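Local coordinates for protein adenylyltransferase VopS (Vibrio parahaemolyticus, PDB 3LET), which transfers AMP from ATP onto a threonine of the host Rho GTPases RhoA, Rac and Cdc42, blocking their downstream signalling and actin assembly, at residues H137-A142 with E250-E255; N209-H214 with G240-L245; G273-G276 with G280-R283; M284-Y289 with N305-L310. All blocks are in the same frame, centred on the assembly; numbering follows the deposited sequence.

Contact 1: residues H137-A142 with E250-E255; sequences HIEGLA and EGFLKE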
# COMPACT_ATOMS: atom_id res chain seq x y z
N HIS A 137 1.29 10.11 12.38
CA HIS A 137 -0.07 10.47 12.76
C HIS A 137 -0.86 9.24 13.22
O HIS A 137 -1.51 9.24 14.27
CB HIS A 137 -0.83 11.11 11.61
CG HIS A 137 -2.26 11.38 11.97
ND1 HIS A 137 -2.64 12.45 12.75
CD2 HIS A 137 -3.39 10.67 11.74
CE1 HIS A 137 -3.94 12.42 12.94
NE2 HIS A 137 -4.43 11.35 12.34
N ILE A 138 -0.81 8.19 12.41
CA ILE A 138 -1.64 7.01 12.64
C ILE A 138 -1.21 6.22 13.87
O ILE A 138 -2.04 5.91 14.71
CB ILE A 138 -1.70 6.13 11.37
CG1 ILE A 138 -2.43 6.92 10.29
CG2 ILE A 138 -2.41 4.82 11.67
CD1 ILE A 138 -2.28 6.38 8.89
N GLU A 139 0.08 5.93 14.01
CA GLU A 139 0.57 5.22 15.19
C GLU A 139 0.50 6.12 16.44
O GLU A 139 0.39 5.63 17.55
CB GLU A 139 1.98 4.68 14.95
CG GLU A 139 1.99 3.61 13.84
CD GLU A 139 3.32 2.86 13.71
OE1 GLU A 139 4.29 3.18 14.43
OE2 GLU A 139 3.38 1.93 12.87
N GLY A 140 0.50 7.44 16.23
CA GLY A 140 0.26 8.39 17.31
C GLY A 140 -1.09 8.22 18.01
O GLY A 140 -1.23 8.67 19.16
N LEU A 141 -2.08 7.61 17.35
CA LEU A 141 -3.41 7.45 17.94
C LEU A 141 -3.35 6.46 19.11
O LEU A 141 -4.12 6.54 20.05
CB LEU A 141 -4.42 6.96 16.89
CG LEU A 141 -4.66 7.85 15.67
CD1 LEU A 141 -5.52 7.12 14.63
CD2 LEU A 141 -5.31 9.16 16.10
N ALA A 142 -2.42 5.53 19.04
CA ALA A 142 -2.25 4.55 20.11
C ALA A 142 -1.88 5.21 21.45
O ALA A 142 -1.99 4.58 22.50
CB ALA A 142 -1.21 3.51 19.71
N GLU A 250 -1.17 -6.30 10.50
CA GLU A 250 -0.54 -7.59 10.78
C GLU A 250 0.63 -7.47 11.75
O GLU A 250 1.05 -8.48 12.35
CB GLU A 250 -0.07 -8.25 9.48
CG GLU A 250 -1.21 -8.56 8.50
CD GLU A 250 -0.72 -9.09 7.16
OE1 GLU A 250 0.52 -9.19 6.93
OE2 GLU A 250 -1.58 -9.37 6.30
N GLY A 251 1.13 -6.25 11.92
CA GLY A 251 2.33 -5.97 12.72
C GLY A 251 2.03 -5.02 13.86
O GLY A 251 1.90 -5.45 15.00
N PHE A 252 1.85 -3.73 13.56
CA PHE A 252 1.71 -2.73 14.62
C PHE A 252 0.55 -3.04 15.61
O PHE A 252 0.74 -2.99 16.82
CB PHE A 252 1.50 -1.34 14.05
CG PHE A 252 1.41 -0.26 15.10
CD1 PHE A 252 2.56 0.18 15.74
CD2 PHE A 252 0.20 0.29 15.44
CE1 PHE A 252 2.49 1.17 16.72
CE2 PHE A 252 0.12 1.29 16.43
CZ PHE A 252 1.27 1.72 17.06
N LEU A 253 -0.63 -3.35 15.10
CA LEU A 253 -1.80 -3.56 15.97
C LEU A 253 -1.74 -4.90 16.72
O LEU A 253 -2.54 -5.14 17.62
CB LEU A 253 -3.11 -3.45 15.19
CG LEU A 253 -3.38 -2.03 14.69
CD1 LEU A 253 -4.64 -1.97 13.81
CD2 LEU A 253 -3.51 -1.05 15.89
N LYS A 254 -0.78 -5.75 16.35
CA LYS A 254 -0.49 -6.97 17.10
C LYS A 254 0.59 -6.76 18.19
O LYS A 254 0.47 -7.29 19.30
CB LYS A 254 -0.04 -8.07 16.13
CG LYS A 254 -1.06 -8.42 15.04
CD LYS A 254 -1.70 -9.80 15.25
CE LYS A 254 -1.91 -10.59 13.93
NZ LYS A 254 -0.64 -10.77 13.08
N GLU A 255 1.63 -5.99 17.89
CA GLU A 255 2.70 -5.72 18.86
C GLU A 255 2.24 -4.74 19.93
O GLU A 255 2.77 -4.71 21.04
CB GLU A 255 3.92 -5.11 18.16
CG GLU A 255 4.39 -5.87 16.96
CD GLU A 255 5.43 -6.90 17.31
OE1 GLU A 255 5.50 -7.29 18.49
OE2 GLU A 255 6.19 -7.31 16.40
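A surface contact joins the VopS N-terminal domain to the Fic domain: the ring of Phe252, near the end of helix 238-255, lies against Glu139 of helix 113-139 and Ala142, three residues on. Glu139 lies along one face with both its methylenes and its carboxylate. Its CG sits 3.7 Å from the centroid of the Phe252 ring, only 8° off the ring normal, a CH-pi contact over the centre of that face. The extended chain then keeps the carboxylate over the same face, stacked with its plane 11° from that of the ring, and Glu139 CD comes 3.4 Å from Phe252 CD1. The polar end is not left to the ring alone, since OE2 accepts a hydrogen bond from Gln135, one turn earlier on the same helix. Phe252 reaches across because its CG is anti to the backbone N (chi1 -177°). Ala142 CB meets the rim of the ring, 4.0 Å from Phe252 CZ and near the ring plane, so face and edge are touched by different residues. Beside this pair, Ile138 packs on Tyr274 and Leu141 on His266 and Ala269, while Leu253 rests on Leu267; helix 260-274 thus takes the buried side chains of both segments.

Contact 2: residues N209-H214 with G240-L245; sequences NLKELH and GGEGML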
# COMPACT_ATOMS: atom_id res chain seq x y z
N ASN A 209 -7.39 -10.95 3.76
CA ASN A 209 -8.82 -10.93 4.07
C ASN A 209 -9.43 -9.58 3.71
O ASN A 209 -10.57 -9.50 3.23
CB ASN A 209 -9.08 -11.22 5.55
CG ASN A 209 -8.83 -12.67 5.91
OD1 ASN A 209 -8.60 -13.52 5.04
ND2 ASN A 209 -8.85 -12.96 7.20
N LEU A 210 -8.70 -8.51 3.96
CA LEU A 210 -9.22 -7.18 3.63
C LEU A 210 -9.32 -6.99 2.12
O LEU A 210 -10.23 -6.33 1.62
CB LEU A 210 -8.34 -6.06 4.19
CG LEU A 210 -8.25 -5.93 5.71
CD1 LEU A 210 -7.68 -4.53 6.05
CD2 LEU A 210 -9.60 -6.11 6.35
N LYS A 211 -8.39 -7.55 1.37
CA LYS A 211 -8.47 -7.39 -0.10
C LYS A 211 -9.70 -8.14 -0.63
O LYS A 211 -10.35 -7.70 -1.57
CB LYS A 211 -7.19 -7.88 -0.77
CG LYS A 211 -6.02 -6.93 -0.46
CD LYS A 211 -4.68 -7.52 -0.90
CE LYS A 211 -4.55 -7.50 -2.41
NZ LYS A 211 -3.13 -7.55 -2.85
N GLU A 212 -10.00 -9.27 -0.02
CA GLU A 212 -11.19 -10.04 -0.43
C GLU A 212 -12.47 -9.28 -0.13
O GLU A 212 -13.37 -9.20 -0.95
CB GLU A 212 -11.23 -11.40 0.25
CG GLU A 212 -10.11 -12.31 -0.17
CD GLU A 212 -10.23 -13.69 0.46
OE1 GLU A 212 -11.36 -14.24 0.48
OE2 GLU A 212 -9.19 -14.21 0.94
N LEU A 213 -12.55 -8.69 1.05
CA LEU A 213 -13.72 -7.86 1.40
C LEU A 213 -13.82 -6.69 0.44
O LEU A 213 -14.87 -6.41 -0.11
CB LEU A 213 -13.60 -7.36 2.84
CG LEU A 213 -14.66 -6.33 3.26
CD1 LEU A 213 -16.10 -6.84 3.04
CD2 LEU A 213 -14.43 -5.94 4.74
N HIS A 214 -12.71 -5.98 0.24
CA HIS A 214 -12.69 -4.82 -0.63
C HIS A 214 -13.20 -5.17 -2.05
O HIS A 214 -13.97 -4.41 -2.64
CB HIS A 214 -11.26 -4.27 -0.67
CG HIS A 214 -11.08 -3.11 -1.60
ND1 HIS A 214 -10.61 -3.25 -2.88
CD2 HIS A 214 -11.30 -1.79 -1.41
CE1 HIS A 214 -10.55 -2.06 -3.46
NE2 HIS A 214 -10.96 -1.16 -2.59
N GLY A 240 3.15 1.43 -1.80
CA GLY A 240 3.59 1.88 -0.50
C GLY A 240 2.42 1.97 0.48
O GLY A 240 2.52 1.52 1.61
N GLY A 241 1.32 2.56 0.07
CA GLY A 241 0.18 2.69 0.99
C GLY A 241 -0.42 1.34 1.40
O GLY A 241 -0.75 1.11 2.56
N GLU A 242 -0.55 0.44 0.44
CA GLU A 242 -1.03 -0.89 0.73
C GLU A 242 -0.06 -1.59 1.66
O GLU A 242 -0.48 -2.29 2.57
CB GLU A 242 -1.21 -1.67 -0.57
CG GLU A 242 -1.53 -3.14 -0.36
CD GLU A 242 -1.61 -3.88 -1.69
OE1 GLU A 242 -2.74 -4.16 -2.12
OE2 GLU A 242 -0.56 -4.13 -2.33
N GLY A 243 1.24 -1.42 1.44
CA GLY A 243 2.23 -2.08 2.32
C GLY A 243 2.14 -1.56 3.77
O GLY A 243 2.28 -2.30 4.74
N MET A 244 1.92 -0.26 3.92
CA MET A 244 1.81 0.34 5.26
C MET A 244 0.54 -0.17 5.95
O MET A 244 0.57 -0.48 7.15
CB MET A 244 1.78 1.87 5.15
CG MET A 244 3.14 2.53 4.85
SD MET A 244 4.43 2.09 6.01
CE MET A 244 4.05 3.13 7.46
N LEU A 245 -0.57 -0.27 5.22
CA LEU A 245 -1.79 -0.81 5.84
C LEU A 245 -1.55 -2.25 6.32
O LEU A 245 -1.95 -2.67 7.43
CB LEU A 245 -2.96 -0.78 4.83
CG LEU A 245 -4.25 -1.42 5.35
CD1 LEU A 245 -4.64 -0.77 6.67
CD2 LEU A 245 -5.36 -1.27 4.29
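Lys211 and Glu242 meet at their charged ends and Leu210 and Leu245 at their methyls, two kinds of contact that join helix 207-217 to helix 238-255 within the Fic domain. The polar pair is a long salt bridge: Lys211 NZ stands 3.5 Å from Glu242 OE1, and the hydrogen bond between them is weak. Neither side chain starts out pointing straight at the other helix. The lysine bends at its third torsion (chi3 73°), which carries NZ across, whereas the glutamate leaves its helix with CG anti to the backbone N (chi1 172°) and stays extended to the carboxylate. The two chains cross at about a right angle, and the same oxygen, Glu242 OE1, is also the nearest glutamate atom to the methylene CE of Lys211, at 3.8 Å.

The apolar pair lies on the buried side. Leu210 CD1 and Leu245 CD2 approach to 4.4 Å, a light touch between two branches that both have other neighbours. Phe277, from the loop between helices 260-274 and 281-295, packs on both leucines. Leu210 also rests on Leu288 of helix 281-295, Leu245 on Val271 of helix 260-274, and Met207 lies against Leu245 and Glu242.

With Lys211 CA and Glu242 CA 9.9 Å apart, the direct grip is modest. The chemistry points to an interface whose inner half is filled largely through shared apolar neighbours, and whose outer half carries a long, weak charge pair, probably partly screened by solvent, since Lys211 is exposed and Glu242 partly so.

Contact 3: residues G273-G276 with G280-R283; sequences GYHG and GNGR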
# COMPACT_ATOMS: atom_id res chain seq x y z
N GLY A 273 -5.91 6.64 6.17
CA GLY A 273 -4.72 7.44 6.44
C GLY A 273 -3.49 7.00 5.64
O GLY A 273 -2.63 7.80 5.31
N TYR A 274 -3.39 5.70 5.39
CA TYR A 274 -2.26 5.18 4.60
C TYR A 274 -2.66 5.04 3.13
O TYR A 274 -1.80 4.75 2.30
CB TYR A 274 -1.85 3.82 5.14
CG TYR A 274 -1.04 3.83 6.41
CD1 TYR A 274 0.09 4.67 6.54
CD2 TYR A 274 -1.34 2.96 7.46
CE1 TYR A 274 0.86 4.66 7.67
CE2 TYR A 274 -0.58 2.94 8.61
CZ TYR A 274 0.53 3.81 8.70
OH TYR A 274 1.30 3.82 9.81
N HIS A 275 -3.94 5.23 2.82
CA HIS A 275 -4.45 5.01 1.45
C HIS A 275 -4.15 3.57 1.04
O HIS A 275 -3.40 3.32 0.09
CB HIS A 275 -3.80 5.98 0.45
CG HIS A 275 -4.18 7.40 0.70
ND1 HIS A 275 -5.28 7.99 0.11
CD2 HIS A 275 -3.64 8.34 1.51
CE1 HIS A 275 -5.39 9.23 0.53
NE2 HIS A 275 -4.41 9.47 1.38
N GLY A 276 -4.71 2.62 1.78
CA GLY A 276 -4.34 1.22 1.61
C GLY A 276 -4.88 0.56 0.35
O GLY A 276 -4.45 -0.57 0.02
N GLY A 280 -11.86 3.46 -3.02
CA GLY A 280 -12.80 2.92 -2.03
C GLY A 280 -12.20 2.82 -0.63
O GLY A 280 -12.64 2.01 0.20
N ASN A 281 -11.20 3.63 -0.34
CA ASN A 281 -10.68 3.67 1.03
C ASN A 281 -11.72 4.13 2.05
O ASN A 281 -11.76 3.60 3.15
CB ASN A 281 -9.47 4.61 1.10
CG ASN A 281 -8.31 4.06 0.32
OD1 ASN A 281 -7.84 2.98 0.64
ND2 ASN A 281 -7.88 4.76 -0.72
N GLY A 282 -12.53 5.13 1.71
CA GLY A 282 -13.52 5.62 2.64
C GLY A 282 -14.54 4.52 2.95
O GLY A 282 -14.88 4.26 4.12
N ARG A 283 -14.98 3.82 1.90
CA ARG A 283 -15.94 2.73 2.09
C ARG A 283 -15.33 1.62 2.93
O ARG A 283 -15.99 1.09 3.81
CB ARG A 283 -16.32 2.10 0.74
CG ARG A 283 -17.36 2.90 0.00
CD ARG A 283 -17.58 2.32 -1.38
NE ARG A 283 -18.63 3.07 -2.05
CZ ARG A 283 -19.74 2.54 -2.54
NH1 ARG A 283 -19.94 1.23 -2.46
NH2 ARG A 283 -20.64 3.32 -3.13
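The loop that gives Fic enzymes their signature motif turns between these segments: His275 at its start and Asn281 beyond it belong to the sequence HGFTDGNGRMGR, which matches the extended Fic motif HxFx(D/E)GNGRxxR and runs on into helix 281-295. Asn281 points its side chain back over the start of the turn. Its OD1 is 3.4 Å from Gly276 N, but the angle is too poor for a hydrogen bond; the amide oxygen instead accepts one from the next backbone N-H, that of Phe277. Asn281 OD1 also lies 3.8 Å from His275 C, so the amide rests against the His275-Gly276 peptide. With CG anti to its own carbonyl carbon (chi1 -67°), Asn281 turns the group toward this strip of backbone.

The chain enters the loop through a Schellman motif that ends helix 260-274, with His275 at positive phi, Gly276 N bonded to Val271 O and His275 N to Ile272 O. It leaves through Gly280, the N-cap residue of helix 281-295. Gly280, Asn281 and Gly282 probably contribute to ATP binding, as in related enzymes. The His275 side chain departs from the opposing segment, its ND1 still 4.2 Å from Asn281 ND2, and packs on Leu235, Pro236 and Ile313.

Contact 4: residues M284-Y289 with N305-L310; sequences MGRMLY and NAENSL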
# COMPACT_ATOMS: atom_id res chain seq x y z
N MET A 284 -14.08 1.26 2.67
CA MET A 284 -13.45 0.20 3.45
C MET A 284 -13.27 0.61 4.90
O MET A 284 -13.50 -0.19 5.82
CB MET A 284 -12.08 -0.20 2.90
CG MET A 284 -12.15 -1.28 1.82
SD MET A 284 -12.85 -2.84 2.44
CE MET A 284 -11.48 -3.61 3.31
N GLY A 285 -12.77 1.83 5.10
CA GLY A 285 -12.48 2.31 6.46
C GLY A 285 -13.74 2.33 7.32
O GLY A 285 -13.74 1.88 8.48
N ARG A 286 -14.82 2.83 6.75
CA ARG A 286 -16.12 2.82 7.46
C ARG A 286 -16.66 1.42 7.66
O ARG A 286 -17.21 1.11 8.71
CB ARG A 286 -17.14 3.67 6.70
CG ARG A 286 -16.70 5.12 6.67
CD ARG A 286 -17.84 6.10 6.36
NE ARG A 286 -17.29 7.47 6.34
CZ ARG A 286 -16.73 8.01 5.27
NH1 ARG A 286 -16.70 7.34 4.13
NH2 ARG A 286 -16.21 9.23 5.34
N MET A 287 -16.51 0.55 6.66
CA MET A 287 -16.97 -0.83 6.84
C MET A 287 -16.15 -1.50 7.95
O MET A 287 -16.72 -2.19 8.81
CB MET A 287 -16.88 -1.59 5.51
CG MET A 287 -17.11 -3.10 5.62
SD MET A 287 -18.87 -3.46 5.97
CE MET A 287 -19.59 -3.18 4.34
N LEU A 288 -14.82 -1.33 7.98
CA LEU A 288 -14.05 -1.98 9.07
C LEU A 288 -14.37 -1.39 10.46
O LEU A 288 -14.39 -2.11 11.45
CB LEU A 288 -12.52 -1.91 8.85
CG LEU A 288 -12.06 -2.68 7.60
CD1 LEU A 288 -10.54 -2.58 7.50
CD2 LEU A 288 -12.47 -4.13 7.63
N TYR A 289 -14.62 -0.09 10.52
CA TYR A 289 -15.00 0.54 11.78
C TYR A 289 -16.29 -0.11 12.28
O TYR A 289 -16.37 -0.50 13.45
CB TYR A 289 -15.23 2.05 11.57
CG TYR A 289 -15.79 2.74 12.82
CD1 TYR A 289 -14.93 3.08 13.88
CD2 TYR A 289 -17.14 3.06 12.92
CE1 TYR A 289 -15.41 3.72 15.02
CE2 TYR A 289 -17.65 3.71 14.09
CZ TYR A 289 -16.78 4.03 15.11
OH TYR A 289 -17.29 4.65 16.25
N ASN A 305 -15.69 15.57 12.24
CA ASN A 305 -14.53 16.01 12.99
C ASN A 305 -13.68 14.85 13.50
O ASN A 305 -12.45 14.92 13.50
CB ASN A 305 -15.01 16.83 14.19
CG ASN A 305 -15.23 18.27 13.83
OD1 ASN A 305 -14.88 18.72 12.73
ND2 ASN A 305 -15.82 19.02 14.76
N ALA A 306 -14.35 13.78 13.94
CA ALA A 306 -13.64 12.63 14.48
C ALA A 306 -12.98 11.85 13.35
O ALA A 306 -11.81 11.44 13.46
CB ALA A 306 -14.60 11.75 15.25
N GLU A 307 -13.71 11.63 12.24
CA GLU A 307 -13.08 10.97 11.08
C GLU A 307 -11.81 11.71 10.67
O GLU A 307 -10.76 11.10 10.42
CB GLU A 307 -14.03 10.93 9.89
CG GLU A 307 -15.27 10.05 10.10
CD GLU A 307 -16.04 9.87 8.80
OE1 GLU A 307 -15.61 10.44 7.79
OE2 GLU A 307 -17.07 9.15 8.77
N ASN A 308 -11.90 13.04 10.57
CA ASN A 308 -10.76 13.83 10.13
C ASN A 308 -9.59 13.72 11.09
O ASN A 308 -8.45 13.60 10.66
CB ASN A 308 -11.17 15.28 9.90
CG ASN A 308 -12.10 15.44 8.72
OD1 ASN A 308 -12.04 14.65 7.78
ND2 ASN A 308 -12.97 16.44 8.77
N SER A 309 -9.87 13.74 12.38
CA SER A 309 -8.84 13.51 13.40
C SER A 309 -8.19 12.15 13.32
O SER A 309 -7.01 12.01 13.65
CB SER A 309 -9.43 13.63 14.80
OG SER A 309 -9.53 14.98 15.15
N LEU A 310 -8.94 11.13 12.91
CA LEU A 310 -8.38 9.78 12.84
C LEU A 310 -7.48 9.62 11.63
O LEU A 310 -6.34 9.15 11.76
CB LEU A 310 -9.49 8.71 12.80
CG LEU A 310 -10.24 8.59 14.13
CD1 LEU A 310 -11.53 7.80 13.91
CD2 LEU A 310 -9.39 7.94 15.24
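Arg286 and Glu307 hold helix 281-295 to helix 304-311 through a two-pronged salt bridge, the tight part of an otherwise thin interface. The arginine presents the side of its guanidinium, using NE and one terminal nitrogen, each to a different carboxylate oxygen. Arg286 NE gives a nearly straight bond to Glu307 OE2 at 3.0 Å (168°), and Arg286 NH2 reaches Glu307 OE1 at 2.8 Å (157°). Both oxygens lie close to the guanidinium plane. The carboxylate is turned against it, however, with the two planes 41° apart: OE1 is met on its syn side, OE2 from above the carboxylate plane. Arg286 gets there with a chain extended from CG to NE, and two bonds fix the rotation of its head.

Arg286 is the last arginine of the extended Fic motif, HGFTDGNGRMGR. It probably binds ATP, as its counterparts do, and Glu307 would then be a second-shell residue that fixes its orientation. Trp175 of helix 168-179 packs on both members of the pair, and Phe268 of helix 260-274 on Glu307. Away from the bridge, Tyr289 CE1 and Leu310 CD1 stay 5.7 Å apart, while Asn305 and Asn308 on helix 304-311 are exposed to solvent.

How the contacts relate
From the N terminus, helix 113-139 is the first to take part: contact 1 joins the N-terminal domain to helix 238-255 of the Fic domain and closes a loop of 107 intervening residues. Contact 2 nests inside that loop. Contacts 3 and 4 follow in series, contact 3 across the short signature turn and contact 4 from helix 281-295 to the C-terminal helix 304-311; no loops cross. Contacts 2, 3 and 4 all lie within the Fic domain. His214 packs on Met284, joining contact 2 to contact 4, and Ile138 on Gly273, joining contact 1 to contact 3. His137 NE2 probably hydrogen-bonds Leu310 O, tying the helix of contact 1 to the last helix.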